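Long-range contacts in probable mannosyltransferase KTR4 (Saccharomyces cerevisiae, PDB 5A07), which belongs to the glycolipid 2-alpha-mannosyltransferase family of GT-A glycosyltransferases and holds guanosine-5'-diphosphate and a manganese ion in this model: residues I84-V89 / E430-Y434; Y243-M249 / H372-D376; V235-I241 / D376-H381. All blocks are in the same frame, centred on the assembly; numbering follows the deposited sequence.

Interaction 1: residues I84-V89 / E430-Y434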
loop_
_atom_site.group_PDB
_atom_site.type_symbol
_atom_site.label_atom_id
_atom_site.label_comp_id
_atom_site.label_asym_id
_atom_site.label_seq_id
_atom_site.Cartn_x
_atom_site.Cartn_y
_atom_site.Cartn_z
ATOM N N ILE B 84 6.919 3.900 -21.541
ATOM C CA ILE B 84 7.948 4.074 -20.533
ATOM C C ILE B 84 8.863 2.864 -20.497
ATOM O O ILE B 84 8.582 1.839 -21.106
ATOM C CB ILE B 84 7.321 4.275 -19.128
ATOM C CG1 ILE B 84 6.606 2.993 -18.672
ATOM C CG2 ILE B 84 6.347 5.416 -19.139
ATOM C CD1 ILE B 84 6.112 3.059 -17.227
ATOM N N SER B 85 9.956 3.020 -19.788
ATOM C CA SER B 85 10.859 1.906 -19.535
ATOM C C SER B 85 11.341 1.813 -18.088
ATOM O O SER B 85 10.956 0.868 -17.396
ATOM C CB SER B 85 12.047 1.914 -20.478
ATOM O OG SER B 85 12.605 3.122 -20.326
ATOM N N GLU B 86 12.154 2.762 -17.650
ATOM C CA GLU B 86 12.728 2.771 -16.337
ATOM C C GLU B 86 12.764 4.170 -15.791
ATOM O O GLU B 86 12.661 5.090 -16.546
ATOM C CB GLU B 86 14.211 2.388 -16.376
ATOM C CG GLU B 86 14.584 1.232 -17.164
ATOM C CD GLU B 86 16.015 0.894 -16.888
ATOM O OE1 GLU B 86 16.913 1.660 -17.284
ATOM O OE2 GLU B 86 16.241 -0.125 -16.265
ATOM N N PRO B 87 13.003 4.340 -14.472
ATOM C CA PRO B 87 13.035 5.698 -13.930
ATOM C C PRO B 87 14.127 6.479 -14.618
ATOM O O PRO B 87 15.216 5.931 -14.869
ATOM C CB PRO B 87 13.349 5.476 -12.481
ATOM C CG PRO B 87 12.794 4.131 -12.187
ATOM C CD PRO B 87 13.067 3.349 -13.404
ATOM N N LYS B 88 13.846 7.744 -14.899
ATOM C CA LYS B 88 14.799 8.628 -15.611
ATOM C C LYS B 88 15.673 9.341 -14.607
ATOM O O LYS B 88 15.476 10.521 -14.311
ATOM C CB LYS B 88 13.998 9.600 -16.448
ATOM C CG LYS B 88 13.339 8.840 -17.571
ATOM C CD LYS B 88 12.469 9.786 -18.323
ATOM C CE LYS B 88 12.409 9.364 -19.758
ATOM N NZ LYS B 88 11.731 10.448 -20.508
ATOM N N VAL B 89 16.575 8.597 -14.003
ATOM C CA VAL B 89 17.488 9.095 -13.026
ATOM C C VAL B 89 18.814 8.544 -13.445
ATOM O O VAL B 89 18.885 7.536 -14.128
ATOM C CB VAL B 89 17.187 8.671 -11.552
ATOM C CG1 VAL B 89 15.875 9.262 -11.104
ATOM C CG2 VAL B 89 17.176 7.148 -11.361
ATOM N N GLU B 430 8.113 14.224 -10.240
ATOM C CA GLU B 430 7.435 12.877 -10.277
ATOM C C GLU B 430 6.842 12.635 -11.655
ATOM O O GLU B 430 6.973 11.569 -12.225
ATOM C CB GLU B 430 6.365 12.782 -9.212
ATOM C CG GLU B 430 6.850 12.779 -7.792
ATOM C CD GLU B 430 7.325 14.193 -7.316
ATOM O OE1 GLU B 430 6.480 15.096 -7.391
ATOM O OE2 GLU B 430 8.501 14.331 -6.850
ATOM N N LEU B 431 6.180 13.646 -12.185
ATOM C CA LEU B 431 5.517 13.491 -13.457
ATOM C C LEU B 431 6.516 13.132 -14.517
ATOM O O LEU B 431 6.101 12.425 -15.460
ATOM C CB LEU B 431 4.760 14.767 -13.921
ATOM C CG LEU B 431 3.618 15.203 -13.058
ATOM C CD1 LEU B 431 3.160 16.616 -13.466
ATOM C CD2 LEU B 431 2.429 14.246 -13.209
ATOM N N GLU B 432 7.759 13.594 -14.416
ATOM C CA GLU B 432 8.785 13.347 -15.440
ATOM C C GLU B 432 9.772 12.234 -15.142
ATOM O O GLU B 432 10.761 12.006 -15.832
ATOM C CB GLU B 432 9.467 14.683 -15.788
ATOM C CG GLU B 432 8.368 15.678 -16.341
ATOM C CD GLU B 432 8.888 17.112 -16.700
ATOM O OE1 GLU B 432 10.129 17.287 -16.851
ATOM O OE2 GLU B 432 8.066 18.051 -16.863
ATOM N N MET B 433 9.420 11.430 -14.141
ATOM C CA MET B 433 10.308 10.392 -13.628
ATOM C C MET B 433 10.309 9.181 -14.592
ATOM O O MET B 433 11.248 8.415 -14.606
ATOM C CB MET B 433 9.809 10.019 -12.255
ATOM C CG MET B 433 10.439 8.888 -11.609
ATOM S SD MET B 433 12.147 9.123 -11.286
ATOM C CE MET B 433 11.983 9.903 -9.683
ATOM N N TYR B 434 9.273 9.022 -15.395
ATOM C CA TYR B 434 9.235 7.981 -16.435
ATOM C C TYR B 434 8.925 8.543 -17.786
ATOM O O TYR B 434 9.164 7.809 -18.737
ATOM C CB TYR B 434 8.169 6.924 -16.144
ATOM C CG TYR B 434 8.473 6.079 -14.941
ATOM C CD1 TYR B 434 9.181 4.873 -15.055
ATOM C CD2 TYR B 434 7.973 6.440 -13.657
ATOM C CE1 TYR B 434 9.504 4.096 -13.917
ATOM C CE2 TYR B 434 8.267 5.646 -12.528
ATOM C CZ TYR B 434 9.027 4.472 -12.665
ATOM O OH TYR B 434 9.240 3.696 -11.535
ATOM O OXT TYR B 434 8.345 9.683 -17.857
HETATM O O HOH W 1 10.656 5.622 -18.613
HETATM O O HOH W 2 8.947 11.328 -19.754
HETATM O O HOH W 3 10.522 12.519 -18.578
#

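Interaction 2: residues Y243-M249 / H372-D376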
loop_
_atom_site.group_PDB
_atom_site.type_symbol
_atom_site.label_atom_id
_atom_site.label_comp_id
_atom_site.label_asym_id
_atom_site.label_seq_id
_atom_site.Cartn_x
_atom_site.Cartn_y
_atom_site.Cartn_z
ATOM N N TYR B 243 16.959 -2.743 -12.419
ATOM C CA TYR B 243 17.678 -1.948 -11.447
ATOM C C TYR B 243 17.262 -2.422 -10.087
ATOM O O TYR B 243 16.167 -2.952 -9.914
ATOM C CB TYR B 243 17.393 -0.446 -11.598
ATOM C CG TYR B 243 15.931 -0.056 -11.468
ATOM C CD1 TYR B 243 15.090 -0.173 -12.531
ATOM C CD2 TYR B 243 15.425 0.372 -10.248
ATOM C CE1 TYR B 243 13.757 0.145 -12.422
ATOM C CE2 TYR B 243 14.116 0.685 -10.118
ATOM C CZ TYR B 243 13.278 0.582 -11.207
ATOM O OH TYR B 243 11.975 0.886 -11.105
ATOM N N ASP B 244 18.138 -2.217 -9.122
ATOM C CA ASP B 244 17.885 -2.541 -7.693
ATOM C C ASP B 244 16.877 -1.558 -7.107
ATOM O O ASP B 244 17.129 -0.367 -7.025
ATOM C CB ASP B 244 19.197 -2.503 -6.940
ATOM C CG ASP B 244 19.101 -2.991 -5.504
ATOM O OD1 ASP B 244 18.146 -2.636 -4.773
ATOM O OD2 ASP B 244 19.979 -3.775 -5.092
ATOM N N VAL B 245 15.702 -2.067 -6.765
ATOM C CA VAL B 245 14.581 -1.259 -6.364
ATOM C C VAL B 245 14.799 -0.624 -5.021
ATOM O O VAL B 245 14.559 0.562 -4.838
ATOM C CB VAL B 245 13.283 -2.111 -6.372
ATOM C CG1 VAL B 245 12.110 -1.407 -5.743
ATOM C CG2 VAL B 245 12.907 -2.446 -7.799
ATOM N N PHE B 246 15.304 -1.394 -4.075
ATOM C CA PHE B 246 15.651 -0.792 -2.764
ATOM C C PHE B 246 16.713 0.288 -2.884
ATOM O O PHE B 246 16.617 1.336 -2.230
ATOM C CB PHE B 246 16.088 -1.848 -1.751
ATOM C CG PHE B 246 15.078 -2.905 -1.443
ATOM C CD1 PHE B 246 13.767 -2.611 -1.233
ATOM C CD2 PHE B 246 15.472 -4.203 -1.231
ATOM C CE1 PHE B 246 12.868 -3.575 -0.859
ATOM C CE2 PHE B 246 14.541 -5.187 -0.885
ATOM C CZ PHE B 246 13.232 -4.853 -0.697
ATOM N N GLN B 247 17.705 0.072 -3.698
ATOM C CA GLN B 247 18.762 1.111 -3.882
ATOM C C GLN B 247 18.196 2.334 -4.596
ATOM O O GLN B 247 18.633 3.429 -4.316
ATOM C CB GLN B 247 20.025 0.573 -4.630
ATOM C CG GLN B 247 20.760 -0.518 -3.862
ATOM C CD GLN B 247 21.505 -0.035 -2.612
ATOM O OE1 GLN B 247 21.092 0.882 -1.966
ATOM N NE2 GLN B 247 22.623 -0.687 -2.294
ATOM N N PHE B 248 17.251 2.151 -5.539
ATOM C CA PHE B 248 16.579 3.268 -6.130
ATOM C C PHE B 248 15.858 4.093 -5.088
ATOM O O PHE B 248 15.960 5.337 -5.048
ATOM C CB PHE B 248 15.616 2.814 -7.228
ATOM C CG PHE B 248 14.661 3.861 -7.641
ATOM C CD1 PHE B 248 15.016 4.796 -8.589
ATOM C CD2 PHE B 248 13.391 3.940 -7.047
ATOM C CE1 PHE B 248 14.160 5.836 -8.950
ATOM C CE2 PHE B 248 12.495 4.951 -7.424
ATOM C CZ PHE B 248 12.888 5.920 -8.360
ATOM N N MET B 249 15.187 3.417 -4.175
ATOM C CA MET B 249 14.445 4.124 -3.101
ATOM C C MET B 249 15.421 4.948 -2.244
ATOM O O MET B 249 15.166 6.112 -1.891
ATOM C CB MET B 249 13.721 3.154 -2.155
ATOM C CG MET B 249 12.731 2.158 -2.722
ATOM S SD MET B 249 11.355 2.989 -3.383
ATOM C CE MET B 249 10.413 3.279 -1.855
ATOM N N HIS B 372 6.600 7.127 -4.151
ATOM C CA HIS B 372 6.909 6.862 -5.539
ATOM C C HIS B 372 5.847 5.929 -6.127
ATOM O O HIS B 372 5.666 4.801 -5.603
ATOM C CB HIS B 372 8.274 6.237 -5.678
ATOM C CG HIS B 372 8.687 5.938 -7.075
ATOM N ND1 HIS B 372 9.093 6.920 -7.955
ATOM C CD2 HIS B 372 8.747 4.777 -7.762
ATOM C CE1 HIS B 372 9.363 6.383 -9.132
ATOM N NE2 HIS B 372 9.182 5.075 -9.040
ATOM N N TRP B 373 5.335 6.285 -7.305
ATOM C CA TRP B 373 4.476 5.407 -8.104
ATOM C C TRP B 373 5.317 4.603 -9.107
ATOM O O TRP B 373 5.876 5.158 -10.070
ATOM C CB TRP B 373 3.400 6.213 -8.849
ATOM C CG TRP B 373 2.479 5.403 -9.690
ATOM C CD1 TRP B 373 2.072 4.154 -9.441
ATOM C CD2 TRP B 373 1.775 5.823 -10.828
ATOM N NE1 TRP B 373 1.217 3.710 -10.404
ATOM C CE2 TRP B 373 1.030 4.723 -11.288
ATOM C CE3 TRP B 373 1.717 7.025 -11.547
ATOM C CZ2 TRP B 373 0.206 4.794 -12.390
ATOM C CZ3 TRP B 373 0.928 7.090 -12.638
ATOM C CH2 TRP B 373 0.162 5.985 -13.052
ATOM N N PHE B 374 5.407 3.282 -8.871
ATOM C CA PHE B 374 6.244 2.400 -9.670
ATOM C C PHE B 374 5.491 2.032 -10.936
ATOM O O PHE B 374 4.982 0.901 -11.099
ATOM C CB PHE B 374 6.634 1.129 -8.882
ATOM C CG PHE B 374 7.884 1.292 -8.085
ATOM C CD1 PHE B 374 9.103 1.388 -8.716
ATOM C CD2 PHE B 374 7.832 1.385 -6.677
ATOM C CE1 PHE B 374 10.273 1.584 -7.963
ATOM C CE2 PHE B 374 8.989 1.564 -5.961
ATOM C CZ PHE B 374 10.217 1.673 -6.593
ATOM N N ARG B 375 5.427 2.984 -11.859
ATOM C CA ARG B 375 4.677 2.798 -13.097
ATOM C C ARG B 375 5.177 1.574 -13.862
ATOM O O ARG B 375 4.386 0.894 -14.544
ATOM C CB ARG B 375 4.759 4.065 -13.984
ATOM C CG ARG B 375 3.986 5.247 -13.395
ATOM C CD ARG B 375 4.299 6.515 -14.170
ATOM N NE ARG B 375 3.701 6.511 -15.527
ATOM C CZ ARG B 375 3.894 7.469 -16.428
ATOM N NH1 ARG B 375 4.636 8.564 -16.124
ATOM N NH2 ARG B 375 3.359 7.361 -17.625
ATOM N N ASP B 376 6.461 1.313 -13.770
ATOM C CA ASP B 376 7.101 0.281 -14.551
ATOM C C ASP B 376 6.856 -1.127 -14.012
ATOM O O ASP B 376 7.188 -2.103 -14.740
ATOM C CB ASP B 376 8.641 0.521 -14.715
ATOM C CG ASP B 376 9.382 0.751 -13.362
ATOM O OD1 ASP B 376 8.761 1.189 -12.311
ATOM O OD2 ASP B 376 10.623 0.551 -13.314
#

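Interaction 3: residues V235-I241 / D376-H381. With MN (manganese (II) ion), chain G.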
loop_
_atom_site.group_PDB
_atom_site.type_symbol
_atom_site.label_atom_id
_atom_site.label_comp_id
_atom_site.label_asym_id
_atom_site.label_seq_id
_atom_site.Cartn_x
_atom_site.Cartn_y
_atom_site.Cartn_z
ATOM N N VAL B 235 -0.338 -13.363 -6.898
ATOM C CA VAL B 235 -0.184 -12.136 -7.658
ATOM C C VAL B 235 0.678 -12.417 -8.826
ATOM O O VAL B 235 1.344 -13.476 -8.919
ATOM C CB VAL B 235 0.392 -10.986 -6.791
ATOM C CG1 VAL B 235 -0.463 -10.796 -5.598
ATOM C CG2 VAL B 235 1.833 -11.261 -6.356
ATOM N N ASN B 236 0.707 -11.457 -9.727
ATOM C CA ASN B 236 1.425 -11.575 -10.985
ATOM C C ASN B 236 2.294 -10.384 -11.233
ATOM O O ASN B 236 1.907 -9.265 -10.879
ATOM C CB ASN B 236 0.415 -11.688 -12.158
ATOM C CG ASN B 236 -0.489 -12.913 -12.010
ATOM O OD1 ASN B 236 -0.060 -14.037 -12.250
ATOM N ND2 ASN B 236 -1.656 -12.707 -11.473
ATOM N N PHE B 237 3.466 -10.632 -11.796
ATOM C CA PHE B 237 4.339 -9.598 -12.273
ATOM C C PHE B 237 4.508 -9.773 -13.745
ATOM O O PHE B 237 4.740 -10.904 -14.246
ATOM C CB PHE B 237 5.687 -9.658 -11.602
ATOM C CG PHE B 237 5.641 -9.341 -10.116
ATOM C CD1 PHE B 237 5.639 -8.033 -9.660
ATOM C CD2 PHE B 237 5.485 -10.345 -9.200
ATOM C CE1 PHE B 237 5.498 -7.749 -8.311
ATOM C CE2 PHE B 237 5.371 -10.075 -7.873
ATOM C CZ PHE B 237 5.329 -8.772 -7.427
ATOM N N TYR B 238 4.531 -8.681 -14.479
ATOM C CA TYR B 238 4.535 -8.769 -15.960
ATOM C C TYR B 238 5.742 -8.201 -16.638
ATOM O O TYR B 238 5.922 -8.529 -17.831
ATOM C CB TYR B 238 3.296 -8.070 -16.575
ATOM C CG TYR B 238 1.998 -8.633 -16.091
ATOM C CD1 TYR B 238 1.595 -9.961 -16.439
ATOM C CD2 TYR B 238 1.143 -7.906 -15.302
ATOM C CE1 TYR B 238 0.406 -10.531 -15.931
ATOM C CE2 TYR B 238 -0.043 -8.466 -14.835
ATOM C CZ TYR B 238 -0.402 -9.775 -15.185
ATOM O OH TYR B 238 -1.554 -10.268 -14.672
ATOM N N CYS B 239 6.580 -7.418 -15.939
ATOM C CA CYS B 239 7.592 -6.666 -16.614
ATOM C C CYS B 239 8.917 -6.763 -15.929
ATOM O O CYS B 239 9.014 -6.667 -14.707
ATOM C CB CYS B 239 7.184 -5.179 -16.687
ATOM S SG CYS B 239 5.557 -4.872 -17.370
ATOM N N LYS B 240 9.962 -6.874 -16.728
ATOM C CA LYS B 240 11.294 -6.974 -16.189
ATOM C C LYS B 240 11.755 -5.664 -15.538
ATOM O O LYS B 240 11.654 -4.593 -16.129
ATOM C CB LYS B 240 12.273 -7.323 -17.288
ATOM C CG LYS B 240 12.145 -8.781 -17.692
ATOM C CD LYS B 240 13.369 -9.306 -18.406
ATOM C CE LYS B 240 12.952 -10.440 -19.358
ATOM N NZ LYS B 240 12.711 -9.823 -20.676
ATOM N N ILE B 241 12.360 -5.822 -14.382
ATOM C CA ILE B 241 12.906 -4.719 -13.617
ATOM C C ILE B 241 14.394 -4.932 -13.489
ATOM O O ILE B 241 14.835 -5.855 -12.799
ATOM C CB ILE B 241 12.266 -4.632 -12.238
ATOM C CG1 ILE B 241 10.771 -4.446 -12.405
ATOM C CG2 ILE B 241 12.915 -3.489 -11.391
ATOM C CD1 ILE B 241 10.359 -3.067 -12.956
ATOM N N ASP B 376 6.461 1.313 -13.770
ATOM C CA ASP B 376 7.101 0.281 -14.551
ATOM C C ASP B 376 6.856 -1.127 -14.012
ATOM O O ASP B 376 7.188 -2.103 -14.740
ATOM C CB ASP B 376 8.641 0.521 -14.715
ATOM C CG ASP B 376 9.382 0.751 -13.362
ATOM O OD1 ASP B 376 8.761 1.189 -12.311
ATOM O OD2 ASP B 376 10.623 0.551 -13.314
ATOM N N ILE B 377 6.363 -1.246 -12.772
ATOM C CA ILE B 377 6.154 -2.575 -12.164
ATOM C C ILE B 377 4.771 -3.053 -12.584
ATOM O O ILE B 377 3.752 -2.720 -11.981
ATOM C CB ILE B 377 6.410 -2.624 -10.652
ATOM C CG1 ILE B 377 7.843 -2.212 -10.392
ATOM C CG2 ILE B 377 6.090 -4.055 -10.198
ATOM C CD1 ILE B 377 8.229 -2.254 -8.931
ATOM N N GLY B 378 4.733 -3.805 -13.687
ATOM C CA GLY B 378 3.510 -4.390 -14.156
ATOM C C GLY B 378 3.045 -5.450 -13.101
ATOM O O GLY B 378 3.844 -6.312 -12.706
ATOM N N TYR B 379 1.827 -5.357 -12.632
ATOM C CA TYR B 379 1.429 -6.107 -11.442
ATOM C C TYR B 379 -0.052 -6.346 -11.387
ATOM O O TYR B 379 -0.890 -5.453 -11.774
ATOM C CB TYR B 379 1.737 -5.295 -10.179
ATOM C CG TYR B 379 1.224 -5.928 -8.908
ATOM C CD1 TYR B 379 2.004 -6.851 -8.254
ATOM C CD2 TYR B 379 0.095 -5.445 -8.266
ATOM C CE1 TYR B 379 1.600 -7.388 -7.018
ATOM C CE2 TYR B 379 -0.355 -5.953 -7.066
ATOM C CZ TYR B 379 0.415 -6.980 -6.447
ATOM O OH TYR B 379 0.069 -7.478 -5.217
ATOM N N HIS B 380 -0.446 -7.535 -10.942
ATOM C CA HIS B 380 -1.891 -7.833 -10.729
ATOM C C HIS B 380 -2.135 -8.544 -9.450
ATOM O O HIS B 380 -1.408 -9.486 -9.126
ATOM C CB HIS B 380 -2.399 -8.644 -11.904
ATOM C CG HIS B 380 -3.689 -9.357 -11.674
ATOM N ND1 HIS B 380 -3.753 -10.709 -11.415
ATOM C CD2 HIS B 380 -4.965 -8.925 -11.702
ATOM C CE1 HIS B 380 -5.028 -11.089 -11.330
ATOM N NE2 HIS B 380 -5.782 -10.015 -11.493
ATOM N N HIS B 381 -3.196 -8.122 -8.758
ATOM C CA HIS B 381 -3.799 -8.849 -7.667
ATOM C C HIS B 381 -5.265 -8.677 -7.942
ATOM O O HIS B 381 -5.774 -7.544 -8.145
ATOM C CB HIS B 381 -3.434 -8.204 -6.328
ATOM C CG HIS B 381 -4.069 -8.820 -5.100
ATOM N ND1 HIS B 381 -5.417 -8.854 -4.868
ATOM C CD2 HIS B 381 -3.503 -9.432 -4.030
ATOM C CE1 HIS B 381 -5.656 -9.401 -3.685
ATOM N NE2 HIS B 381 -4.504 -9.762 -3.173
HETATM MN MN MN G . -4.448 -10.806 -0.991
HETATM O O HOH W 4 6.743 -6.249 -13.323
HETATM O O HOH W 5 -6.343 -12.000 -1.768
HETATM O O HOH W 6 -3.286 -12.712 -1.853
#

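Interaction 1: residues I84-V89 / E430-Y434
Lys88 and Met433 meet backbone to backbone where an inverse gamma turn centred on Lys88 receives the C-terminal end of the chain, just past the short helix 428-431 of this GT-A family protein. Lys88 N donates to Met433 O over 2.7 Å, with an angle of 160° at the hydrogen. The same oxygen takes a CA-H...O contact from Pro87, whose CA lies 3.3 Å away, so one carbonyl serves two neighbouring residues of the loop.

Water carries the other polar links. One molecule accepts from Ser85 N and donates to both Glu86 O and Tyr434 O, which joins the loop to the terminal carboxylate. Two more accept from Lys88 NZ, one passing on to Tyr434 OXT and the other to Glu432 O. Lysine fits this exposed margin because its methylenes can run past the carboxylate, Lys88 CE standing 3.7 Å from Tyr434 O, while the ammonium stays hydrated. Lys88 NZ and Tyr434 OXT are 4.4 Å apart, too far for a salt bridge, though their opposite charges probably still attract.

Apolar contacts make up the rest. The pyrrolidine ring of Pro87 lies alongside the Tyr434 side chain and points the same way, while Ile84 CG2 reaches Tyr434 CB at 3.8 Å. The aromatic ring is thus held among compact, rigid or branched neighbours, and its hydroxyl bonds to His372 and, weakly, to Asp376. Phe248 of helix 245-251 backs Pro87 and Val89. Met433 carries CG anti to its own N (chi1 173°) and then bends twice along its flexible chain, which brings SD within 4.0 Å of Pro87 CB and 3.7 Å of Val89 CG1.

Interaction 2: residues Y243-M249 / H372-D376
Tyr243 OH donates to Asp376 OD2 across 2.6 Å, the shortest polar link between the two segments. It uses the syn lone pair of that oxygen, and the phenol ring and carboxylate are nearly coplanar, 2° apart, so the acid meets the tyrosine at its edge. Both residues hold their first side-chain carbon beyond CB between N and the carbonyl carbon, and they approach from opposite directions. Tyrosine suits this place because its phenol offers a donor to a buried carboxylate, which has a second, weak partner: Tyr434 OH at Asp376 OD1.

Behind this bond, helix 245-251 packs against the end of strand 371-373, an edge of the mixed sheet of the GT-A fold. Asp244 is the N-cap of that helix, its OD1 accepting from Gln247 N at 2.9 Å. Flat rings pack closely in the buried join: Phe248, His372 and Phe374 form an aromatic cluster, in which Phe248 sets its edge over one face of the imidazole, with centroids 4.8 Å apart and planes at 60°. Phe374 points its CZ toward the helix, 3.7 Å from Val245 CG1, and flexible Met249 bends to bring SD equally close to the same carbon, a Met-aromatic contact at the ring edge.

Interaction 3: residues V235-I241 / D376-H381
His381 touches Val235 on one flank and the manganese at its tip: His381 CD2 lies 3.7 Å from Val235 CG1, and His381 NE2 binds the metal at 2.4 Å. Two waters, Glu232 and further ligands complete the metal shell, while the imidazole also touches guanosine-5'-diphosphate. Valine's branched CB lets CG1 reach both the His381 ring and the Tyr379 hydroxyl, itself bonded to Asn320, with CG2 toward Tyr379 CE1.

The backbone next along holds the histidine's strand in place. Asn236 and His380 form an antiparallel hydrogen-bonded pair, with bonds of 3.0 Å (Asn236 N to His380 O) and 2.9 Å (His380 N to Asn236 O). Their side chains run side by side, and Asn236 ND2 donates to His380 ND1 close to the imidazole plane, although the bond is bent, 137° at the hydrogen. Phe237 and Tyr379, the non-hydrogen-bonded pair, meet obliquely, with CE1 of Phe237 3.6 Å from CD1 of Tyr379.

Farther out, Tyr238 N reaches Gly378 O at 3.0 Å from above the carbonyl plane. Glycine fits because a CB there would collide with Cys239 SG, which forms a disulfide with Cys397. Ile241 CD1 closes the end against Ile377 CG1 at 3.7 Å.

Strands 236-237, 379-381 and 384-386 make a small antiparallel sheet that delivers His381 to the manganese and guanosine-5'-diphosphate site, probably as in GT-A relatives.

In the fold
Along the chain the segments come in the order 84-89, 235-241, 243-249, 372-376, 376-381 and 430-434, so interaction 1 encloses interaction 3, which encloses interaction 2. The centre of interaction 2 lies about 10 Å from that of interaction 1 and about 13 Å from that of interaction 3; the centres of interactions 1 and 3 are about 17 Å apart. The chain passes at Asp376 from strand 371-373 of the large mixed sheet to strand 379-381 of the small antiparallel one, and residues 84-89 and the C-terminal end pack beside this passage. Asp376, bonded to Tyr243 and weakly to Tyr434, is where the three meet; the strand that follows it carries His381 to the manganese.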